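PDB 3VTI: hydrogenase maturation factor from Thermoanaerobacter tengcongensis, which accepts a carbamoyl group on sulfur from HypF and probably dehydrates it to a nitrile with ATP during [NiFe]-hydrogenase maturation. Local coordinates for residues R198-G203 and L247-K252; G151-H156 and K226-E231. All coordinates share one frame; numbering follows the deposited sequence.

Interaction 1 of 2, residues R198-G203 and L247-K252; sequences RDPTRG and LANEGK. With MG (magnesium ion), chain K.
The P200 ring meets the carboxamide of N249 and the backbone of K252 from two directions. K252 O comes close to the ring plane at the CD edge, 3.2 Å from P200 CD, whereas N249 ND2 lies off the CB-CG edge, raised out of that plane, 4.0 Å from P200 CG. For the carboxamide, P200 CG lies off the ND2 end, to one side of the amide plane, and P200 O lies close to that plane, beside CB and ND2; its OD1 end is bonded to G154 N. A third flat group, the carboxylate of E250, carries the T201 methyl obliquely above one face, T201 CG2 lying 3.5 Å from E250 OE2. The E250 chain folds back at chi2 (-64°) to bring its acid group there. Both loops lie in the AIR synthase-related C-terminal domain, one between strand 194-198 and helix 204-216, the other leading into strand 254-257. In the first, P200 is the centre of an inverse gamma turn, closed by a weak bond from T201 N to D199 O, and P200 O accepts N249 N at 2.9 Å, in the carbonyl plane. D199 rests its CB against K252 O, 3.3 Å away, and directs OD1 to the magnesium ion at 2.4 Å, a site that D22, D60 and a water also share. D199 OD2 receives a hydrogen bond of 2.8 Å from a second water, which also bonds weakly to E250 OE1. An alanine in place of E250 would probably uncover the T201 methyl and leave this water without one of its acceptors.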
loop_
_atom_site.group_PDB
_atom_site.type_symbol
_atom_site.label_atom_id
_atom_site.label_comp_id
_atom_site.label_asym_id
_atom_site.label_seq_id
_atom_site.Cartn_x
_atom_site.Cartn_y
_atom_site.Cartn_z
ATOM N N ARG C 198 2.990 21.758 -15.178
ATOM C CA ARG C 198 3.074 20.843 -14.036
ATOM C C ARG C 198 1.943 21.066 -13.041
ATOM O O ARG C 198 1.606 22.202 -12.709
ATOM C CB ARG C 198 4.433 20.941 -13.330
ATOM C CG ARG C 198 4.591 19.974 -12.171
ATOM C CD ARG C 198 6.052 19.757 -11.810
ATOM N NE ARG C 198 6.729 18.929 -12.806
ATOM C CZ ARG C 198 8.006 18.554 -12.747
ATOM N NH1 ARG C 198 8.781 18.921 -11.728
ATOM N NH2 ARG C 198 8.511 17.805 -13.714
ATOM N N ASP C 199 1.362 19.970 -12.577
ATOM C CA ASP C 199 0.360 20.019 -11.523
ATOM C C ASP C 199 1.005 20.069 -10.129
ATOM O O ASP C 199 1.851 19.232 -9.809
ATOM C CB ASP C 199 -0.620 18.843 -11.652
ATOM C CG ASP C 199 0.067 17.484 -11.682
ATOM O OD1 ASP C 199 1.262 17.392 -12.065
ATOM O OD2 ASP C 199 -0.624 16.495 -11.335
ATOM N N PRO C 200 0.614 21.065 -9.303
ATOM C CA PRO C 200 1.259 21.254 -8.007
ATOM C C PRO C 200 0.620 20.300 -7.011
ATOM O O PRO C 200 -0.334 20.659 -6.317
ATOM C CB PRO C 200 0.963 22.718 -7.664
ATOM C CG PRO C 200 -0.133 23.171 -8.619
ATOM C CD PRO C 200 -0.503 22.008 -9.499
ATOM N N THR C 201 1.133 19.078 -6.975
ATOM C CA THR C 201 0.625 18.056 -6.081
ATOM C C THR C 201 1.508 18.061 -4.813
ATOM O O THR C 201 1.691 19.111 -4.185
ATOM C CB THR C 201 0.574 16.675 -6.776
ATOM O OG1 THR C 201 1.824 16.422 -7.415
ATOM C CG2 THR C 201 -0.516 16.635 -7.853
ATOM N N ARG C 202 2.079 16.921 -4.450
ATOM C CA ARG C 202 2.934 16.843 -3.261
ATOM C C ARG C 202 3.936 17.996 -3.127
ATOM O O ARG C 202 4.942 18.037 -3.846
ATOM C CB ARG C 202 3.685 15.502 -3.224
ATOM C CG ARG C 202 4.612 15.344 -2.000
ATOM C CD ARG C 202 3.977 14.469 -0.891
ATOM N NE ARG C 202 4.803 14.397 0.329
ATOM C CZ ARG C 202 6.023 13.850 0.412
ATOM N NH1 ARG C 202 6.617 13.326 -0.663
ATOM N NH2 ARG C 202 6.668 13.844 1.578
ATOM N N GLY C 203 3.666 18.909 -2.194
ATOM C CA GLY C 203 4.531 20.068 -1.957
ATOM C C GLY C 203 3.956 21.372 -2.488
ATOM O O GLY C 203 4.549 22.432 -2.323
ATOM N N LEU C 247 0.391 23.460 0.277
ATOM C CA LEU C 247 -0.679 22.463 0.270
ATOM C C LEU C 247 -0.878 21.934 -1.130
ATOM O O LEU C 247 -0.761 22.684 -2.083
ATOM C CB LEU C 247 -1.993 23.063 0.765
ATOM C CG LEU C 247 -2.127 23.450 2.232
ATOM C CD1 LEU C 247 -3.455 24.145 2.425
ATOM C CD2 LEU C 247 -2.013 22.239 3.139
ATOM N N ALA C 248 -1.214 20.653 -1.242
ATOM C CA ALA C 248 -1.407 19.977 -2.537
ATOM C C ALA C 248 -2.674 20.398 -3.295
ATOM O O ALA C 248 -3.666 20.829 -2.695
ATOM C CB ALA C 248 -1.378 18.464 -2.348
ATOM N N ASN C 249 -2.616 20.272 -4.617
ATOM C CA ASN C 249 -3.755 20.498 -5.507
ATOM C C ASN C 249 -3.916 19.276 -6.404
ATOM O O ASN C 249 -2.930 18.578 -6.667
ATOM C CB ASN C 249 -3.519 21.737 -6.366
ATOM C CG ASN C 249 -3.474 23.012 -5.543
ATOM O OD1 ASN C 249 -4.513 23.552 -5.157
ATOM N ND2 ASN C 249 -2.267 23.497 -5.264
ATOM N N GLU C 250 -5.141 19.002 -6.861
ATOM C CA GLU C 250 -5.385 17.840 -7.727
ATOM C C GLU C 250 -6.260 18.167 -8.934
ATOM O O GLU C 250 -6.612 17.277 -9.710
ATOM C CB GLU C 250 -5.986 16.665 -6.938
ATOM C CG GLU C 250 -5.046 15.996 -5.933
ATOM C CD GLU C 250 -3.842 15.320 -6.578
ATOM O OE1 GLU C 250 -3.883 15.034 -7.795
ATOM O OE2 GLU C 250 -2.851 15.064 -5.856
ATOM N N GLY C 251 -6.605 19.445 -9.079
ATOM C CA GLY C 251 -7.324 19.936 -10.249
ATOM C C GLY C 251 -6.715 21.216 -10.796
ATOM O O GLY C 251 -7.426 22.040 -11.392
ATOM N N LYS C 252 -5.403 21.390 -10.597
ATOM C CA LYS C 252 -4.707 22.607 -11.036
ATOM C C LYS C 252 -3.438 22.336 -11.846
ATOM O O LYS C 252 -2.765 21.321 -11.672
ATOM C CB LYS C 252 -4.369 23.525 -9.845
ATOM C CG LYS C 252 -5.544 23.862 -8.929
ATOM C CD LYS C 252 -6.602 24.700 -9.630
ATOM C CE LYS C 252 -8.007 24.408 -9.082
ATOM N NZ LYS C 252 -8.137 24.623 -7.610
HETATM MG MG MG K . 2.851 15.640 -11.746
HETATM O O HOH W 1 -3.331 16.653 -10.650
HETATM O O HOH W 2 4.939 14.488 -11.519
#

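Interaction 2 of 2, residues G151-H156 and K226-E231; sequences GTIGDH and KLPVKE
L227 opens the contact by setting its CD2 against I153 CD1 at 4.0 Å, the isoleucine reaching across with CG1 beside its own backbone N (chi1 -60°). The same methyl also touches the next residue, meeting P228 CD at 3.9 Å, so that I153 bridges the leucine and the proline ring. The neighbouring ring atom, P228 CG, lies 3.3 Å from G151 O. P228 O makes the direct hydrogen bond of the contact: it accepts I153 N at 2.9 Å, the donor tilted 30° from the carbonyl plane, and the CA-H of T152 comes up to the same oxygen. V229 follows at the closest passage of the two backbones. Its CG2, anti to the backbone N, packs on I153 O, while its own N faces the T152 methyl.

At K230 the link becomes indirect. A water accepts from K230 N at 3.1 Å and donates to both I153 O and D155 OD1, tying the end of one loop to the bend of the other. The lysine side chain crosses T152 at about a right angle, with K230 CG 3.9 Å from T152 CG2. Its ammonium stays beyond salt-bridge distance of the D155 carboxylate, an opposite charge that would be expected to favour it at longer range. T152 OG1 donates to D155 OD1 at 2.7 Å, on the syn side of the carboxylate, which helps fix that group near the lysine.

The contact joins the starts of two helices, with G154 the N-cap of helix 155-164 and K230 that of helix 231-240, while L227 and P228 reach I281 of strand 279-285 and I153 packs on F244.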
loop_
_atom_site.group_PDB
_atom_site.type_symbol
_atom_site.label_atom_id
_atom_site.label_comp_id
_atom_site.label_asym_id
_atom_site.label_seq_id
_atom_site.Cartn_x
_atom_site.Cartn_y
_atom_site.Cartn_z
ATOM N N GLY C 151 -6.162 27.828 -11.445
ATOM C CA GLY C 151 -7.216 28.082 -10.459
ATOM C C GLY C 151 -6.710 28.197 -9.025
ATOM O O GLY C 151 -5.510 28.353 -8.791
ATOM N N THR C 152 -7.633 28.122 -8.069
ATOM C CA THR C 152 -7.317 28.366 -6.667
ATOM C C THR C 152 -6.304 27.366 -6.124
ATOM O O THR C 152 -6.245 26.208 -6.568
ATOM C CB THR C 152 -8.574 28.343 -5.778
ATOM O OG1 THR C 152 -9.275 27.121 -5.986
ATOM C CG2 THR C 152 -9.501 29.519 -6.091
ATOM N N ILE C 153 -5.520 27.826 -5.152
ATOM C CA ILE C 153 -4.392 27.077 -4.613
ATOM C C ILE C 153 -4.734 26.491 -3.248
ATOM O O ILE C 153 -5.246 27.198 -2.372
ATOM C CB ILE C 153 -3.147 27.997 -4.475
ATOM C CG1 ILE C 153 -2.740 28.571 -5.840
ATOM C CG2 ILE C 153 -1.974 27.272 -3.801
ATOM C CD1 ILE C 153 -2.039 29.933 -5.739
ATOM N N GLY C 154 -4.449 25.199 -3.078
ATOM C CA GLY C 154 -4.474 24.557 -1.763
ATOM C C GLY C 154 -5.738 23.806 -1.384
ATOM O O GLY C 154 -5.892 23.382 -0.241
ATOM N N ASP C 155 -6.635 23.628 -2.347
ATOM C CA ASP C 155 -7.904 22.958 -2.114
ATOM C C ASP C 155 -7.766 21.542 -1.572
ATOM O O ASP C 155 -8.219 21.248 -0.459
ATOM C CB ASP C 155 -8.718 22.934 -3.398
ATOM C CG ASP C 155 -9.388 24.246 -3.670
ATOM O OD1 ASP C 155 -8.736 25.166 -4.207
ATOM O OD2 ASP C 155 -10.579 24.352 -3.331
ATOM N N HIS C 156 -7.145 20.675 -2.362
ATOM C CA HIS C 156 -7.037 19.271 -2.016
ATOM C C HIS C 156 -6.314 19.071 -0.680
ATOM O O HIS C 156 -6.850 18.432 0.230
ATOM C CB HIS C 156 -6.331 18.504 -3.126
ATOM C CG HIS C 156 -6.209 17.041 -2.849
ATOM N ND1 HIS C 156 -7.211 16.143 -3.148
ATOM C CD2 HIS C 156 -5.211 16.319 -2.288
ATOM C CE1 HIS C 156 -6.831 14.930 -2.791
ATOM N NE2 HIS C 156 -5.623 15.010 -2.264
ATOM N N LYS C 226 -1.982 38.463 -6.489
ATOM C CA LYS C 226 -2.450 37.795 -7.695
ATOM C C LYS C 226 -2.724 36.312 -7.504
ATOM O O LYS C 226 -3.184 35.655 -8.431
ATOM C CB LYS C 226 -1.451 37.996 -8.843
ATOM C CG LYS C 226 -1.494 39.385 -9.489
ATOM C CD LYS C 226 -2.780 39.593 -10.291
ATOM C CE LYS C 226 -3.075 41.070 -10.501
ATOM N NZ LYS C 226 -3.590 41.714 -9.256
ATOM N N LEU C 227 -2.457 35.786 -6.313
ATOM C CA LEU C 227 -2.638 34.353 -6.051
ATOM C C LEU C 227 -4.089 34.008 -5.715
ATOM O O LEU C 227 -4.656 34.561 -4.770
ATOM C CB LEU C 227 -1.696 33.867 -4.945
ATOM C CG LEU C 227 -0.186 34.007 -5.190
ATOM C CD1 LEU C 227 0.629 33.770 -3.911
ATOM C CD2 LEU C 227 0.287 33.091 -6.314
ATOM N N PRO C 228 -4.702 33.111 -6.512
ATOM C CA PRO C 228 -6.091 32.718 -6.287
ATOM C C PRO C 228 -6.229 31.683 -5.177
ATOM O O PRO C 228 -5.506 30.678 -5.152
ATOM C CB PRO C 228 -6.522 32.127 -7.639
ATOM C CG PRO C 228 -5.277 31.638 -8.250
ATOM C CD PRO C 228 -4.147 32.500 -7.733
ATOM N N VAL C 229 -7.161 31.930 -4.268
ATOM C CA VAL C 229 -7.345 31.059 -3.121
ATOM C C VAL C 229 -8.733 31.283 -2.538
ATOM O O VAL C 229 -9.122 32.438 -2.276
ATOM C CB VAL C 229 -6.225 31.296 -2.040
ATOM C CG1 VAL C 229 -6.116 32.778 -1.655
ATOM C CG2 VAL C 229 -6.432 30.405 -0.822
ATOM N N LYS C 230 -9.482 30.191 -2.358
ATOM C CA LYS C 230 -10.808 30.265 -1.752
ATOM C C LYS C 230 -10.672 30.762 -0.328
ATOM O O LYS C 230 -9.745 30.376 0.381
ATOM C CB LYS C 230 -11.513 28.907 -1.775
ATOM C CG LYS C 230 -11.838 28.391 -3.177
ATOM C CD LYS C 230 -12.617 27.086 -3.139
ATOM C CE LYS C 230 -12.462 26.314 -4.453
ATOM N NZ LYS C 230 -13.197 26.907 -5.601
ATOM N N GLU C 231 -11.585 31.639 0.073
ATOM C CA GLU C 231 -11.605 32.204 1.416
ATOM C C GLU C 231 -11.559 31.131 2.499
ATOM O O GLU C 231 -10.920 31.317 3.536
ATOM C CB GLU C 231 -12.836 33.099 1.612
ATOM C CG GLU C 231 -12.797 34.392 0.804
ATOM C CD GLU C 231 -11.754 35.376 1.300
ATOM O OE1 GLU C 231 -11.656 35.572 2.532
ATOM O OE2 GLU C 231 -11.036 35.957 0.457
HETATM O O HOH W 3 -7.900 27.542 -2.556
#

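In the fold
The two interactions lie with their centres 11 Å apart, and their segments alternate along the chain: 151-156, 198-203, 226-231, then 247-252. They join directly through 247-252 and 151-156. The bond between N249 OD1 and G154 N spans 2.7 Å, and K252 NZ donates to T152 O, also at 2.7 Å. E250 adds packing, its CG 3.5 Å from H156 CG. The 247-252 loop therefore has the D199 loop on one flank and the start of helix 155-164 on another. Interaction 1 holds a magnesium ligand itself, whereas G151 of interaction 2 is about 11 Å from the nearest side-chain atom of that ligand, D199, and is linked to it here through loop 247-252.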